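Local atomic coordinates of nucleoside diphosphate kinase family protein (Babesia bovis, PDB entry 3JS9), a protein that probably catalyses, with magnesium, the transfer of a terminal phosphate from nucleoside triphosphates to nucleoside diphosphates, passing it through a phosphohistidine intermediate. Residues F33-K39 / I82-A88; H47-V53 / C70-G76; L38-K44 / Q143-R149. The contacts are given in a common frame with arbitrary orientation. Residue numbers count along the deposited sequence, not the author numbering.

Contact 1: F33-K39 / I82-A88; sequences FEMKGLK and IWEGPEA. With SO4 (sulfate ion), chain E.
One indole, that of Trp-83 (chi1 m, chi2 91°), packs against a helix end and the residue leading into the next strand. Phe-33 CB lies 3.4 Å from Trp-83 CE2, over the face of the six-membered ring, and the Phe-33 ring stacks face-to-face on the five-membered ring (centroids 4.8 Å apart, planes at 29°). Leu-38 (mt) brings CB to 3.7 Å from Trp-83 CE3. Between them helix 26-36 ends in a Schellman motif at Gly-37 (phi 107°), the turn into strand 39-46 of the ferredoxin-like NDP kinase fold. Lys-39 and Glu-84 form a hydrogen-bonded antiparallel pair (CA-CA 5.0 Å): Lys-39 N to Glu-84 O and Glu-84 N to Lys-39 O are both 2.8 Å. A water bridges Lys-39 NZ (3.2 Å) and Glu-84 OE1 (2.7 Å); Glu-84 OE2 pairs with Arg-11, and Lys-39 NZ also donates to Trp-147 O and to sulfate O3 (3.0 Å), probably from the crystallisation liquor. A type II turn from Gly-85 to Ala-88, with Glu-87 as N-cap, leads into helix 88-96.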
loop_
_atom_site.group_PDB
_atom_site.type_symbol
_atom_site.label_atom_id
_atom_site.label_comp_id
_atom_site.label_asym_id
_atom_site.label_seq_id
_atom_site.Cartn_x
_atom_site.Cartn_y
_atom_site.Cartn_z
ATOM N N PHE A 33 -8.491 8.461 -7.037
ATOM C CA PHE A 33 -9.820 9.028 -7.279
ATOM C C PHE A 33 -10.968 8.105 -6.835
ATOM O O PHE A 33 -11.966 8.569 -6.256
ATOM C CB PHE A 33 -9.965 9.494 -8.729
ATOM C CG PHE A 33 -9.437 10.897 -8.950
ATOM C CD1 PHE A 33 -10.274 11.995 -8.817
ATOM C CD2 PHE A 33 -8.079 11.116 -9.196
ATOM C CE1 PHE A 33 -9.786 13.268 -8.984
ATOM C CE2 PHE A 33 -7.573 12.392 -9.364
ATOM C CZ PHE A 33 -8.416 13.464 -9.249
ATOM N N GLU A 34 -10.803 6.805 -7.091
ATOM C CA GLU A 34 -11.783 5.809 -6.729
ATOM C C GLU A 34 -11.931 5.754 -5.204
ATOM O O GLU A 34 -13.063 5.756 -4.712
ATOM C CB GLU A 34 -11.380 4.453 -7.328
ATOM C CG GLU A 34 -12.483 3.462 -7.645
ATOM C CD GLU A 34 -11.925 2.237 -8.403
ATOM O OE1 GLU A 34 -10.676 2.110 -8.525
ATOM O OE2 GLU A 34 -12.726 1.380 -8.865
ATOM N N MET A 35 -10.811 5.729 -4.463
ATOM C CA MET A 35 -10.936 5.652 -3.003
ATOM C C MET A 35 -11.562 6.920 -2.425
ATOM O O MET A 35 -12.235 6.830 -1.414
ATOM C CB MET A 35 -9.599 5.366 -2.329
ATOM C CG MET A 35 -8.985 4.051 -2.725
ATOM S SD MET A 35 -9.981 2.685 -2.147
ATOM C CE MET A 35 -11.049 2.446 -3.578
ATOM N N LYS A 36 -11.376 8.073 -3.079
ATOM C CA LYS A 36 -11.910 9.318 -2.600
ATOM C C LYS A 36 -13.412 9.298 -2.606
ATOM O O LYS A 36 -14.046 9.987 -1.799
ATOM C CB LYS A 36 -11.420 10.474 -3.471
ATOM C CG LYS A 36 -11.957 11.837 -3.075
ATOM C CD LYS A 36 -11.409 12.316 -1.673
ATOM C CE LYS A 36 -11.746 13.781 -1.397
ATOM N NZ LYS A 36 -11.266 14.251 -0.059
ATOM N N GLY A 37 -13.982 8.538 -3.539
ATOM C CA GLY A 37 -15.418 8.304 -3.549
ATOM C C GLY A 37 -16.160 9.034 -4.639
ATOM O O GLY A 37 -17.396 8.953 -4.715
ATOM N N LEU A 38 -15.442 9.769 -5.479
ATOM C CA LEU A 38 -16.069 10.332 -6.661
ATOM C C LEU A 38 -16.489 9.153 -7.509
ATOM O O LEU A 38 -15.884 8.087 -7.435
ATOM C CB LEU A 38 -15.111 11.253 -7.427
ATOM C CG LEU A 38 -14.648 12.483 -6.633
ATOM C CD1 LEU A 38 -13.732 13.368 -7.518
ATOM C CD2 LEU A 38 -15.856 13.264 -6.048
ATOM N N LYS A 39 -17.536 9.329 -8.291
ATOM C CA LYS A 39 -18.065 8.254 -9.105
ATOM C C LYS A 39 -17.469 8.340 -10.494
ATOM O O LYS A 39 -17.491 9.409 -11.114
ATOM C CB LYS A 39 -19.611 8.306 -9.136
ATOM C CG LYS A 39 -20.176 7.383 -10.176
ATOM C CD LYS A 39 -21.581 6.971 -9.943
ATOM C CE LYS A 39 -22.544 7.958 -10.579
ATOM N NZ LYS A 39 -23.864 7.325 -10.802
ATOM N N ILE A 82 -13.380 11.048 -16.528
ATOM C CA ILE A 82 -14.295 12.039 -15.946
ATOM C C ILE A 82 -14.794 11.446 -14.633
ATOM O O ILE A 82 -15.162 10.283 -14.591
ATOM C CB ILE A 82 -15.517 12.324 -16.829
ATOM C CG1 ILE A 82 -15.102 13.026 -18.109
ATOM C CG2 ILE A 82 -16.605 13.140 -16.058
ATOM C CD1 ILE A 82 -16.312 13.257 -19.081
ATOM N N TRP A 83 -14.802 12.263 -13.586
ATOM C CA TRP A 83 -15.234 11.872 -12.260
ATOM C C TRP A 83 -16.340 12.799 -11.781
ATOM O O TRP A 83 -16.291 14.005 -12.024
ATOM C CB TRP A 83 -14.051 11.925 -11.293
ATOM C CG TRP A 83 -13.060 10.849 -11.515
ATOM C CD1 TRP A 83 -11.954 10.898 -12.326
ATOM C CD2 TRP A 83 -13.082 9.541 -10.940
ATOM N NE1 TRP A 83 -11.285 9.702 -12.276
ATOM C CE2 TRP A 83 -11.965 8.843 -11.447
ATOM C CE3 TRP A 83 -13.946 8.884 -10.051
ATOM C CZ2 TRP A 83 -11.675 7.526 -11.082
ATOM C CZ3 TRP A 83 -13.660 7.568 -9.691
ATOM C CH2 TRP A 83 -12.525 6.904 -10.203
ATOM N N GLU A 84 -17.301 12.232 -11.049
ATOM C CA GLU A 84 -18.500 12.936 -10.656
ATOM C C GLU A 84 -18.650 13.014 -9.146
ATOM O O GLU A 84 -18.331 12.053 -8.444
ATOM C CB GLU A 84 -19.721 12.238 -11.274
ATOM C CG GLU A 84 -21.065 12.799 -10.860
ATOM C CD GLU A 84 -22.205 12.169 -11.616
ATOM O OE1 GLU A 84 -22.903 11.298 -11.048
ATOM O OE2 GLU A 84 -22.408 12.549 -12.792
ATOM N N GLY A 85 -19.157 14.141 -8.643
ATOM C CA GLY A 85 -19.512 14.247 -7.221
ATOM C C GLY A 85 -19.720 15.691 -6.781
ATOM O O GLY A 85 -19.437 16.608 -7.542
ATOM N N PRO A 86 -20.261 15.910 -5.569
ATOM C CA PRO A 86 -20.296 17.279 -5.049
ATOM C C PRO A 86 -18.872 17.850 -5.018
ATOM O O PRO A 86 -17.961 17.223 -4.463
ATOM C CB PRO A 86 -20.798 17.097 -3.615
ATOM C CG PRO A 86 -21.562 15.825 -3.629
ATOM C CD PRO A 86 -20.927 14.952 -4.668
ATOM N N GLU A 87 -18.686 19.023 -5.628
ATOM C CA GLU A 87 -17.405 19.725 -5.623
ATOM C C GLU A 87 -16.279 18.870 -6.161
ATOM O O GLU A 87 -15.116 18.982 -5.711
ATOM C CB GLU A 87 -17.079 20.198 -4.220
ATOM C CG GLU A 87 -18.262 20.928 -3.612
ATOM C CD GLU A 87 -17.827 22.069 -2.755
ATOM O OE1 GLU A 87 -17.238 23.026 -3.344
ATOM O OE2 GLU A 87 -18.073 22.010 -1.513
ATOM N N ALA A 88 -16.625 18.035 -7.137
ATOM C CA ALA A 88 -15.651 17.205 -7.802
ATOM C C ALA A 88 -14.429 18.009 -8.298
ATOM O O ALA A 88 -13.303 17.554 -8.191
ATOM C CB ALA A 88 -16.313 16.448 -8.957
HETATM S S SO4 E . -24.167 7.208 -7.043
HETATM O O1 SO4 E . -23.612 6.058 -7.748
HETATM O O2 SO4 E . -25.460 6.803 -6.482
HETATM O O3 SO4 E . -24.400 8.264 -8.023
HETATM O O4 SO4 E . -23.198 7.622 -6.021
HETATM O O HOH W 1 -24.565 9.877 -12.560
#

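Contact 2: H47-V53 / C70-G76; sequences HPTMDVV and CDFISHG. With SO4 (sulfate ion), chain D.
The first turn of helix 50-56 and the loop before it meet the end of helix 66-75 beside a surface sulfate, probably from the crystallisation liquor. His-47 NE2 donates to sulfate O2 (2.8 Å), and His-75 ND1 to O4 (3.1 Å) and O1 (3.2 Å); the anion thus bridges segments that share no direct hydrogen bond. Pro-48 lies opposite Ser-74 (CA-CA 5.1 Å) and Val-53 opposite Cys-70 (5.8 Å). Thr-49 N-caps helix 50-56, its OG1 weakly accepting from Val-52 N at 3.4 Å. Val-53 (t) sets CG1 3.9 Å from Cys-70 CB and CG2 3.9 Å from Ile-73 CG2. Met-50 (tpp) curls over helix 66-75, with SD 3.6 Å from Cys-70 CB and CE 3.2 Å from Ser-74 OG, which itself donates to Cys-70 O (3.1 Å). Pro-48 CG rests 3.4 Å from Ile-73 O. At Gly-76 (phi 61°) a side chain would clash with Pro-48 CD. Pro-48 also touches Trp-138 of helix 128-138 and, like Ile-73, Val-78 of strand 78-85.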
loop_
_atom_site.group_PDB
_atom_site.type_symbol
_atom_site.label_atom_id
_atom_site.label_comp_id
_atom_site.label_asym_id
_atom_site.label_seq_id
_atom_site.Cartn_x
_atom_site.Cartn_y
_atom_site.Cartn_z
ATOM N N HIS A 47 -4.147 7.866 -27.820
ATOM C CA HIS A 47 -3.196 8.756 -28.477
ATOM C C HIS A 47 -4.019 9.941 -28.995
ATOM O O HIS A 47 -4.719 9.818 -29.978
ATOM C CB HIS A 47 -2.555 8.002 -29.633
ATOM C CG HIS A 47 -1.484 8.764 -30.348
ATOM N ND1 HIS A 47 -0.255 8.209 -30.643
ATOM C CD2 HIS A 47 -1.457 10.028 -30.838
ATOM C CE1 HIS A 47 0.488 9.105 -31.267
ATOM N NE2 HIS A 47 -0.218 10.217 -31.397
ATOM N N PRO A 48 -3.945 11.090 -28.338
ATOM C CA PRO A 48 -4.761 12.248 -28.726
ATOM C C PRO A 48 -4.375 12.818 -30.110
ATOM O O PRO A 48 -3.244 12.607 -30.588
ATOM C CB PRO A 48 -4.422 13.302 -27.665
ATOM C CG PRO A 48 -3.444 12.679 -26.756
ATOM C CD PRO A 48 -2.866 11.469 -27.417
ATOM N N THR A 49 -5.313 13.537 -30.735
ATOM C CA THR A 49 -5.049 14.225 -32.003
ATOM C C THR A 49 -4.565 15.622 -31.707
ATOM O O THR A 49 -4.952 16.212 -30.688
ATOM C CB THR A 49 -6.320 14.352 -32.899
ATOM O OG1 THR A 49 -7.316 15.135 -32.212
ATOM C CG2 THR A 49 -6.867 12.980 -33.270
ATOM N N MET A 50 -3.753 16.173 -32.607
ATOM C CA MET A 50 -3.312 17.553 -32.420
ATOM C C MET A 50 -4.480 18.543 -32.241
ATOM O O MET A 50 -4.385 19.439 -31.418
ATOM C CB MET A 50 -2.348 18.009 -33.518
ATOM C CG MET A 50 -1.735 19.415 -33.274
ATOM S SD MET A 50 -0.572 19.562 -31.858
ATOM C CE MET A 50 0.843 18.680 -32.531
ATOM N N ASP A 51 -5.580 18.362 -32.968
ATOM C CA ASP A 51 -6.693 19.316 -32.892
ATOM C C ASP A 51 -7.323 19.379 -31.503
ATOM O O ASP A 51 -7.706 20.471 -31.039
ATOM C CB ASP A 51 -7.793 19.008 -33.917
ATOM C CG ASP A 51 -7.268 18.898 -35.337
ATOM O OD1 ASP A 51 -7.027 17.729 -35.769
ATOM O OD2 ASP A 51 -7.095 19.958 -36.001
ATOM N N VAL A 52 -7.455 18.214 -30.858
ATOM C CA VAL A 52 -7.990 18.129 -29.502
ATOM C C VAL A 52 -7.012 18.781 -28.528
ATOM O O VAL A 52 -7.403 19.600 -27.681
ATOM C CB VAL A 52 -8.337 16.648 -29.104
ATOM C CG1 VAL A 52 -8.673 16.510 -27.630
ATOM C CG2 VAL A 52 -9.525 16.128 -29.946
ATOM N N VAL A 53 -5.737 18.469 -28.681
ATOM C CA VAL A 53 -4.747 19.094 -27.828
ATOM C C VAL A 53 -4.727 20.615 -27.987
ATOM O O VAL A 53 -4.653 21.347 -26.987
ATOM C CB VAL A 53 -3.314 18.495 -28.008
ATOM C CG1 VAL A 53 -2.337 19.198 -27.084
ATOM C CG2 VAL A 53 -3.329 16.996 -27.747
ATOM N N CYS A 70 1.815 21.369 -26.901
ATOM C CA CYS A 70 0.901 20.593 -27.722
ATOM C C CYS A 70 1.582 19.345 -28.258
ATOM O O CYS A 70 0.962 18.289 -28.293
ATOM C CB CYS A 70 0.369 21.429 -28.888
ATOM S SG CYS A 70 -0.824 22.708 -28.440
ATOM N N ASP A 71 2.846 19.461 -28.672
ATOM C CA ASP A 71 3.588 18.325 -29.239
ATOM C C ASP A 71 3.784 17.233 -28.183
ATOM O O ASP A 71 3.757 16.035 -28.477
ATOM C CB ASP A 71 4.970 18.748 -29.769
ATOM C CG ASP A 71 4.909 19.559 -31.075
ATOM O OD1 ASP A 71 3.841 19.609 -31.743
ATOM O OD2 ASP A 71 5.963 20.141 -31.447
ATOM N N PHE A 72 3.983 17.665 -26.952
ATOM C CA PHE A 72 4.301 16.757 -25.881
ATOM C C PHE A 72 3.084 15.877 -25.563
ATOM O O PHE A 72 3.193 14.648 -25.372
ATOM C CB PHE A 72 4.738 17.569 -24.659
ATOM C CG PHE A 72 4.916 16.752 -23.430
ATOM C CD1 PHE A 72 5.995 15.877 -23.312
ATOM C CD2 PHE A 72 3.993 16.842 -22.387
ATOM C CE1 PHE A 72 6.140 15.113 -22.164
ATOM C CE2 PHE A 72 4.142 16.091 -21.242
ATOM C CZ PHE A 72 5.207 15.227 -21.123
ATOM N N ILE A 73 1.919 16.512 -25.524
ATOM C CA ILE A 73 0.699 15.777 -25.233
ATOM C C ILE A 73 0.121 14.980 -26.399
ATOM O O ILE A 73 -0.310 13.846 -26.217
ATOM C CB ILE A 73 -0.306 16.646 -24.526
ATOM C CG1 ILE A 73 0.254 16.853 -23.118
ATOM C CG2 ILE A 73 -1.645 15.924 -24.441
ATOM C CD1 ILE A 73 -0.210 18.059 -22.475
ATOM N N SER A 74 0.154 15.548 -27.601
ATOM C CA SER A 74 -0.351 14.841 -28.768
ATOM C C SER A 74 0.536 13.632 -29.107
ATOM O O SER A 74 0.037 12.606 -29.604
ATOM C CB SER A 74 -0.533 15.797 -29.964
ATOM O OG SER A 74 0.709 16.126 -30.566
ATOM N N HIS A 75 1.832 13.715 -28.803
ATOM C CA HIS A 75 2.667 12.527 -28.986
ATOM C C HIS A 75 2.155 11.382 -28.114
ATOM O O HIS A 75 2.314 10.210 -28.484
ATOM C CB HIS A 75 4.149 12.796 -28.740
ATOM C CG HIS A 75 5.018 11.594 -28.948
ATOM N ND1 HIS A 75 5.139 10.965 -30.170
ATOM C CD2 HIS A 75 5.812 10.901 -28.090
ATOM C CE1 HIS A 75 5.971 9.940 -30.060
ATOM N NE2 HIS A 75 6.393 9.878 -28.808
ATOM N N GLY A 76 1.563 11.745 -26.967
ATOM C CA GLY A 76 0.906 10.828 -26.055
ATOM C C GLY A 76 1.821 9.767 -25.499
ATOM O O GLY A 76 3.069 9.930 -25.488
HETATM S S SO4 D . 2.925 11.632 -33.111
HETATM O O1 SO4 D . 3.594 12.686 -32.343
HETATM O O2 SO4 D . 1.489 11.797 -32.900
HETATM O O3 SO4 D . 3.265 11.754 -34.525
HETATM O O4 SO4 D . 3.397 10.309 -32.694
#

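Contact 3: L38-K44 / Q143-R149; sequences LKLIAAK and QLVTWER. With SO4 (sulfate ion), chain E.
Lys-39 NZ donates to Trp-147 O at 2.6 Å, and Lys-44 NZ to Gln-143 OE1 at 2.7 Å and also to Trp-138 O, so that a lysine holds segment 143-149 near either end; from Leu-144 on it is extended. Between them Val-145 N donates to Ile-41 O (2.8 Å), and the indole Trp-147 NE1 to Leu-40 O (2.8 Å, nearly linear at 174°). A water links Ala-43 N (3.0 Å) and Gln-143 O (2.8 Å). The segments run roughly antiparallel, their end-to-end directions 148° apart; Ile-41 lies opposite Val-145 and Ala-42 opposite Leu-144, both with CA-CA 5.2 Å. Ile-41 (psi -36°) and Ala-42 form a classic beta bulge facing Ile-82.

Trp-147 (chi1 p, chi2 -66°) offers its face to Lys-39, whose CD lies 4.3 Å and NZ 4.9 Å from the centroid of the five-membered ring, a CH-pi and a cation-pi contact. Beyond it a sulfate, probably from the crystallisation liquor, receives Lys-39 NZ at O3 (3.0 Å), Arg-149 N at O1 (2.9 Å) and Arg-149 NH2 at O4 (2.9 Å). Lys-39 CB packs over the guanidinium, 3.6 Å from Arg-149 NH2, while Arg-149 NH1 bonds to Gly-37 O. Leu-144 CD2 supplies apolar packing, 4.0 Å from Ile-41 CG2 and 4.1 Å from Ala-42 CB. A neighbouring subunit adds Phe-45, edge-to-face on Trp-147. The chemistry implies that side-chain donors and one backbone bond, rather than continuous strand pairing, hold segment 143-149 here, and that Lys-39 and Arg-149 suit an anion.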
loop_
_atom_site.group_PDB
_atom_site.type_symbol
_atom_site.label_atom_id
_atom_site.label_comp_id
_atom_site.label_asym_id
_atom_site.label_seq_id
_atom_site.Cartn_x
_atom_site.Cartn_y
_atom_site.Cartn_z
ATOM N N LEU A 38 -15.442 9.769 -5.479
ATOM C CA LEU A 38 -16.069 10.332 -6.661
ATOM C C LEU A 38 -16.489 9.153 -7.509
ATOM O O LEU A 38 -15.884 8.087 -7.435
ATOM C CB LEU A 38 -15.111 11.253 -7.427
ATOM C CG LEU A 38 -14.648 12.483 -6.633
ATOM C CD1 LEU A 38 -13.732 13.368 -7.518
ATOM C CD2 LEU A 38 -15.856 13.264 -6.048
ATOM N N LYS A 39 -17.536 9.329 -8.291
ATOM C CA LYS A 39 -18.065 8.254 -9.105
ATOM C C LYS A 39 -17.469 8.340 -10.494
ATOM O O LYS A 39 -17.491 9.409 -11.114
ATOM C CB LYS A 39 -19.611 8.306 -9.136
ATOM C CG LYS A 39 -20.176 7.383 -10.176
ATOM C CD LYS A 39 -21.581 6.971 -9.943
ATOM C CE LYS A 39 -22.544 7.958 -10.579
ATOM N NZ LYS A 39 -23.864 7.325 -10.802
ATOM N N LEU A 40 -16.926 7.225 -10.988
ATOM C CA LEU A 40 -16.345 7.237 -12.326
ATOM C C LEU A 40 -17.462 7.289 -13.363
ATOM O O LEU A 40 -18.420 6.506 -13.289
ATOM C CB LEU A 40 -15.479 6.017 -12.560
ATOM C CG LEU A 40 -14.790 6.023 -13.927
ATOM C CD1 LEU A 40 -13.773 7.175 -14.001
ATOM C CD2 LEU A 40 -14.091 4.681 -14.222
ATOM N N ILE A 41 -17.334 8.224 -14.309
ATOM C CA ILE A 41 -18.269 8.399 -15.432
ATOM C C ILE A 41 -17.715 7.919 -16.800
ATOM O O ILE A 41 -18.465 7.389 -17.624
ATOM C CB ILE A 41 -18.673 9.887 -15.540
ATOM C CG1 ILE A 41 -19.352 10.336 -14.240
ATOM C CG2 ILE A 41 -19.575 10.138 -16.747
ATOM C CD1 ILE A 41 -20.569 9.462 -13.863
ATOM N N ALA A 42 -16.415 8.106 -17.035
ATOM C CA ALA A 42 -15.804 7.829 -18.340
ATOM C C ALA A 42 -14.308 7.674 -18.186
ATOM O O ALA A 42 -13.679 8.350 -17.347
ATOM C CB ALA A 42 -16.096 8.940 -19.340
ATOM N N ALA A 43 -13.728 6.803 -18.993
ATOM C CA ALA A 43 -12.297 6.617 -18.957
ATOM C C ALA A 43 -11.904 5.992 -20.270
ATOM O O ALA A 43 -12.697 5.212 -20.814
ATOM C CB ALA A 43 -11.919 5.687 -17.805
ATOM N N LYS A 44 -10.710 6.321 -20.773
ATOM C CA LYS A 44 -10.105 5.623 -21.929
ATOM C C LYS A 44 -8.614 5.945 -22.078
ATOM O O LYS A 44 -8.186 7.059 -21.816
ATOM C CB LYS A 44 -10.810 6.007 -23.237
ATOM C CG LYS A 44 -10.823 7.510 -23.498
ATOM C CD LYS A 44 -11.483 7.850 -24.791
ATOM C CE LYS A 44 -11.632 9.351 -24.964
ATOM N NZ LYS A 44 -12.653 9.663 -26.039
ATOM N N GLN A 143 -19.707 7.850 -24.609
ATOM C CA GLN A 143 -18.668 7.316 -23.751
ATOM C C GLN A 143 -18.964 7.627 -22.272
ATOM O O GLN A 143 -18.217 7.262 -21.377
ATOM C CB GLN A 143 -17.313 7.853 -24.208
ATOM C CG GLN A 143 -16.875 7.295 -25.592
ATOM C CD GLN A 143 -15.658 8.010 -26.168
ATOM O OE1 GLN A 143 -15.325 9.117 -25.744
ATOM N NE2 GLN A 143 -14.985 7.377 -27.131
ATOM N N LEU A 144 -20.064 8.317 -22.016
ATOM C CA LEU A 144 -20.433 8.602 -20.645
ATOM C C LEU A 144 -21.227 7.414 -20.134
ATOM O O LEU A 144 -22.112 6.926 -20.835
ATOM C CB LEU A 144 -21.251 9.893 -20.561
ATOM C CG LEU A 144 -20.562 11.149 -21.127
ATOM C CD1 LEU A 144 -21.466 12.399 -21.023
ATOM C CD2 LEU A 144 -19.169 11.376 -20.481
ATOM N N VAL A 145 -20.891 6.915 -18.947
ATOM C CA VAL A 145 -21.545 5.730 -18.444
ATOM C C VAL A 145 -22.567 6.114 -17.369
ATOM O O VAL A 145 -22.220 6.764 -16.393
ATOM C CB VAL A 145 -20.506 4.665 -17.952
ATOM C CG1 VAL A 145 -21.191 3.457 -17.299
ATOM C CG2 VAL A 145 -19.619 4.212 -19.118
ATOM N N THR A 146 -23.829 5.734 -17.578
ATOM C CA THR A 146 -24.848 5.808 -16.543
ATOM C C THR A 146 -24.833 4.494 -15.737
ATOM O O THR A 146 -24.858 3.382 -16.303
ATOM C CB THR A 146 -26.260 6.089 -17.165
ATOM O OG1 THR A 146 -26.263 7.390 -17.786
ATOM C CG2 THR A 146 -27.369 6.053 -16.097
ATOM N N TRP A 147 -24.731 4.622 -14.418
ATOM C CA TRP A 147 -24.814 3.486 -13.509
ATOM C C TRP A 147 -25.095 3.970 -12.109
ATOM O O TRP A 147 -24.993 5.180 -11.842
ATOM C CB TRP A 147 -23.540 2.642 -13.541
ATOM C CG TRP A 147 -22.251 3.263 -13.022
ATOM C CD1 TRP A 147 -21.566 4.315 -13.567
ATOM C CD2 TRP A 147 -21.438 2.785 -11.924
ATOM N NE1 TRP A 147 -20.410 4.544 -12.859
ATOM C CE2 TRP A 147 -20.299 3.612 -11.858
ATOM C CE3 TRP A 147 -21.584 1.754 -10.975
ATOM C CZ2 TRP A 147 -19.312 3.456 -10.873
ATOM C CZ3 TRP A 147 -20.603 1.584 -10.005
ATOM C CH2 TRP A 147 -19.468 2.435 -9.967
ATOM N N GLU A 148 -25.452 3.043 -11.218
ATOM C CA GLU A 148 -25.749 3.411 -9.828
ATOM C C GLU A 148 -24.961 2.573 -8.813
ATOM O O GLU A 148 -24.917 1.337 -8.910
ATOM C CB GLU A 148 -27.258 3.328 -9.560
ATOM C CG GLU A 148 -27.745 4.384 -8.567
ATOM C CD GLU A 148 -29.109 4.055 -7.929
ATOM O OE1 GLU A 148 -29.894 3.279 -8.542
ATOM O OE2 GLU A 148 -29.390 4.575 -6.813
ATOM N N ARG A 149 -24.307 3.249 -7.874
ATOM C CA ARG A 149 -23.527 2.573 -6.846
ATOM C C ARG A 149 -24.403 2.156 -5.691
ATOM O O ARG A 149 -25.022 3.009 -5.031
ATOM C CB ARG A 149 -22.408 3.471 -6.323
ATOM C CG ARG A 149 -21.139 3.424 -7.151
ATOM C CD ARG A 149 -20.050 4.329 -6.573
ATOM N NE ARG A 149 -20.555 5.666 -6.241
ATOM C CZ ARG A 149 -19.779 6.681 -5.885
ATOM N NH1 ARG A 149 -18.458 6.514 -5.825
ATOM N NH2 ARG A 149 -20.310 7.861 -5.617
HETATM S S SO4 E . -24.167 7.208 -7.043
HETATM O O1 SO4 E . -23.612 6.058 -7.748
HETATM O O2 SO4 E . -25.460 6.803 -6.482
HETATM O O3 SO4 E . -24.400 8.264 -8.023
HETATM O O4 SO4 E . -23.198 7.622 -6.021
HETATM O O HOH W 2 -15.841 5.848 -20.833
#

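How the contacts relate
Contacts 1 and 3 work as a pair, their centres 10 Å apart and sharing Leu-38 and Lys-39. Strand 39-46 receives both strand 78-85 and segment 143-149, whose Val-145 N bonds to Ile-41 O; Ile-82 N reaches Ala-42 O at 2.8 Å, and both contacts touch the same sulfate and the same neighbouring subunit. Contact 2 stands apart, its centre 26 Å from that of contact 1 and 24 Å from that of contact 3, although residues 47-53 follow directly on strand 39-46. The side chain of the predicted phosphohistidine, His-123, is about 9 Å from that of Phe-33 in contact 1 and about 7 Å from that of Ile-73 in contact 2.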